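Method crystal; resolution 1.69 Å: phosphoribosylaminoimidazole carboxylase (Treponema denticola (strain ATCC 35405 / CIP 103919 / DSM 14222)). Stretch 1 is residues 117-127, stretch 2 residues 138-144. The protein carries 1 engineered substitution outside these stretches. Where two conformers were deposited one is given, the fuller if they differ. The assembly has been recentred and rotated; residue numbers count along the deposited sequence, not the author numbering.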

# COMPACT_ATOMS: atom_id res chain seq x y z
N PRO D 117 -9.39 -11.69 -18.46
CA PRO D 117 -9.54 -11.88 -19.91
C PRO D 117 -10.92 -12.36 -20.34
O PRO D 117 -11.42 -11.87 -21.36
CB PRO D 117 -8.46 -12.92 -20.24
CG PRO D 117 -7.88 -13.37 -18.96
CD PRO D 117 -8.19 -12.36 -17.92
N LYS D 118 -11.55 -13.27 -19.60
CA LYS D 118 -12.89 -13.70 -20.00
C LYS D 118 -13.86 -12.53 -19.90
O LYS D 118 -14.83 -12.48 -20.67
CB LYS D 118 -13.38 -14.87 -19.13
CG LYS D 118 -12.67 -16.18 -19.42
CD LYS D 118 -13.32 -17.31 -18.65
CE LYS D 118 -12.55 -18.60 -18.82
NZ LYS D 118 -13.16 -19.70 -18.03
N ASN D 119 -13.63 -11.62 -18.95
CA ASN D 119 -14.51 -10.46 -18.76
C ASN D 119 -14.25 -9.42 -19.82
O ASN D 119 -15.15 -8.71 -20.19
CB ASN D 119 -14.37 -9.87 -17.35
CG ASN D 119 -15.11 -10.71 -16.32
OD1 ASN D 119 -16.00 -11.48 -16.68
ND2 ASN D 119 -14.73 -10.61 -15.04
N ALA D 120 -13.03 -9.35 -20.33
CA ALA D 120 -12.80 -8.40 -21.42
C ALA D 120 -13.60 -8.87 -22.66
O ALA D 120 -14.21 -8.07 -23.39
CB ALA D 120 -11.31 -8.27 -21.75
N ALA D 121 -13.62 -10.17 -22.90
CA ALA D 121 -14.41 -10.73 -24.00
C ALA D 121 -15.90 -10.52 -23.80
O ALA D 121 -16.61 -10.15 -24.74
CB ALA D 121 -14.11 -12.20 -24.16
N LEU D 122 -16.37 -10.75 -22.58
CA LEU D 122 -17.79 -10.57 -22.29
C LEU D 122 -18.21 -9.12 -22.43
O LEU D 122 -19.28 -8.83 -23.00
CB LEU D 122 -18.11 -11.07 -20.87
CG LEU D 122 -19.56 -10.98 -20.40
CD1 LEU D 122 -20.50 -11.79 -21.26
CD2 LEU D 122 -19.65 -11.40 -18.93
N LEU D 123 -17.37 -8.20 -21.96
CA LEU D 123 -17.69 -6.79 -22.11
C LEU D 123 -17.76 -6.45 -23.58
O LEU D 123 -18.65 -5.73 -24.01
CB LEU D 123 -16.66 -5.89 -21.42
CG LEU D 123 -16.76 -4.38 -21.73
CD1 LEU D 123 -18.06 -3.79 -21.26
CD2 LEU D 123 -15.61 -3.63 -21.10
N ALA D 124 -16.79 -6.91 -24.36
CA ALA D 124 -16.82 -6.62 -25.80
C ALA D 124 -18.14 -7.13 -26.40
O ALA D 124 -18.82 -6.43 -27.18
CB ALA D 124 -15.65 -7.24 -26.51
N ALA D 125 -18.50 -8.36 -26.07
CA ALA D 125 -19.73 -8.93 -26.61
C ALA D 125 -20.93 -8.09 -26.20
O ALA D 125 -21.83 -7.84 -27.00
CB ALA D 125 -19.89 -10.40 -26.14
N ARG D 126 -20.94 -7.63 -24.95
CA ARG D 126 -22.09 -6.87 -24.47
C ARG D 126 -22.14 -5.47 -25.06
O ARG D 126 -23.23 -4.90 -25.18
CB ARG D 126 -22.09 -6.85 -22.93
CG ARG D 126 -22.35 -8.26 -22.42
CD ARG D 126 -22.17 -8.39 -20.92
NE ARG D 126 -23.27 -7.78 -20.20
CZ ARG D 126 -23.30 -7.68 -18.88
NH1 ARG D 126 -22.28 -8.13 -18.16
NH2 ARG D 126 -24.34 -7.10 -18.29
N ILE D 127 -21.00 -4.93 -25.47
CA ILE D 127 -20.98 -3.66 -26.21
C ILE D 127 -21.65 -3.84 -27.57
O ILE D 127 -22.54 -3.05 -27.93
CB ILE D 127 -19.55 -3.11 -26.36
CG1 ILE D 127 -19.15 -2.46 -25.03
CG2 ILE D 127 -19.47 -2.10 -27.49
CD1 ILE D 127 -17.70 -2.28 -24.85
N SER D 138 -26.41 -14.82 -27.55
CA SER D 138 -25.25 -15.56 -27.08
C SER D 138 -24.83 -15.16 -25.68
O SER D 138 -24.48 -16.00 -24.86
CB SER D 138 -24.07 -15.35 -28.02
OG SER D 138 -24.27 -16.05 -29.22
N VAL D 139 -24.84 -13.86 -25.43
CA VAL D 139 -24.52 -13.33 -24.10
C VAL D 139 -25.50 -13.91 -23.09
O VAL D 139 -25.12 -14.30 -21.99
CB VAL D 139 -24.57 -11.79 -24.04
CG1 VAL D 139 -24.60 -11.29 -22.58
CG2 VAL D 139 -23.40 -11.18 -24.79
N LYS D 140 -26.78 -13.93 -23.45
CA LYS D 140 -27.79 -14.40 -22.51
C LYS D 140 -27.58 -15.88 -22.18
O LYS D 140 -27.61 -16.26 -21.02
CB LYS D 140 -29.19 -14.16 -23.09
CG LYS D 140 -30.33 -14.72 -22.26
CD LYS D 140 -31.66 -14.37 -22.93
CE LYS D 140 -32.72 -15.46 -22.77
NZ LYS D 140 -33.56 -15.29 -21.56
N SER D 141 -27.31 -16.69 -23.19
CA SER D 141 -27.04 -18.11 -22.98
C SER D 141 -25.82 -18.30 -22.05
O SER D 141 -25.84 -19.13 -21.13
CB SER D 141 -26.84 -18.81 -24.33
OG SER D 141 -26.39 -20.14 -24.13
N TYR D 142 -24.79 -17.50 -22.27
CA TYR D 142 -23.55 -17.54 -21.49
C TYR D 142 -23.78 -17.20 -20.03
O TYR D 142 -23.33 -17.91 -19.12
CB TYR D 142 -22.56 -16.56 -22.10
CG TYR D 142 -21.17 -16.46 -21.52
CD1 TYR D 142 -20.12 -17.18 -22.07
CD2 TYR D 142 -20.89 -15.55 -20.51
CE1 TYR D 142 -18.85 -17.05 -21.58
CE2 TYR D 142 -19.61 -15.41 -20.01
CZ TYR D 142 -18.59 -16.17 -20.54
OH TYR D 142 -17.31 -16.03 -20.05
N MET D 143 -24.49 -16.10 -19.81
CA MET D 143 -24.67 -15.60 -18.47
C MET D 143 -25.66 -16.51 -17.73
O MET D 143 -25.50 -16.77 -16.54
CB MET D 143 -25.10 -14.11 -18.51
CG MET D 143 -23.87 -13.17 -18.74
SD MET D 143 -24.20 -11.40 -18.79
CE MET D 143 -24.01 -11.08 -17.02
N GLU D 144 -26.65 -17.06 -18.44
CA GLU D 144 -27.58 -17.99 -17.81
C GLU D 144 -26.88 -19.28 -17.41
O GLU D 144 -27.13 -19.83 -16.34
CB GLU D 144 -28.77 -18.30 -18.74
CG GLU D 144 -29.72 -17.11 -18.84
CD GLU D 144 -30.99 -17.38 -19.65
OE1 GLU D 144 -31.05 -18.37 -20.41
OE2 GLU D 144 -31.92 -16.56 -19.50
O HOH W 1 -16.89 -13.89 -18.27

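Two helices need not share a single direct hydrogen bond to pack well, and this pair from phosphoribosylaminoimidazole carboxylase illustrates the point. Both stretches are helical throughout, and within each, i to i+4 backbone bonds such as Arg-126 N to Leu-122 O (2.8 Å) and Met-143 N to Val-139 O (2.9 Å) hold the helix together. No hydrogen bond links the two directly, so the direct contact is one of shape. The helices run in roughly opposite directions, at 142° between their N-to-C vectors, and their axes come within 10.5 Å. They draw closest in backbone terms at Arg-126 and Val-139, whose CA atoms lie 6.9 Å apart.

The helical repeat brings Lys-118, Leu-122, Ala-125 and Arg-126 to one side of the first helix, where they meet Val-139, Tyr-142 and Met-143 of the second. Leu-122 is the central knob. Leu-122 CD1 sits in a hollow walled by three side chains, 3.9 Å from Tyr-142 CD2, 4.3 Å from Val-139 CG1 and 4.4 Å from Met-143 CG. These are van der Waals contacts between apolar groups, and the methyl approaches the tyrosine ring obliquely.

Val-139 answers as the knob from the other side, branching into the space beside Leu-122, Ala-125 and Arg-126. Val-139 CG2 rests 3.8 Å from Ala-125 CB, where the short alanine side chain leaves the floor of the hollow low; Val-139 CG1 lies 3.8 Å from Arg-126 CG, against the aliphatic part of that long side chain. A charged residue thus contributes hydrocarbon surface to the seam.

Arg-126 does more with its far end. Its CA-to-CB bond points sideways, yet the chain extends back to the partner helix, and Met-143 CE lies over one face of the guanidinium, 3.6 Å from Arg-126 NH1. The flat, delocalised group offers a face for the methyl to cover, while its nitrogens find hydrogen-bonding partners elsewhere in the structure.

At the other end of the contact, Tyr-142 reaches along the first helix until Tyr-142 OH is 4.2 Å from Lys-118 CB. Here polarity returns, through solvent. The oxygen of one water lies 2.8 Å from Tyr-142 OH and 3.0 Å from Asn-119 OD1, and the water can donate to both; its weak 3.5 Å approach to Lys-118 O is an alternative, since a water has only two protons to give. Asn-119 makes no direct contact with the second helix, so the water spans a gap its side chain does not close. The general lesson is economical: 312 Å² of buried surface, counted over both sides, is shaped by interlocking side chains, with a water joining the polar groups at one end.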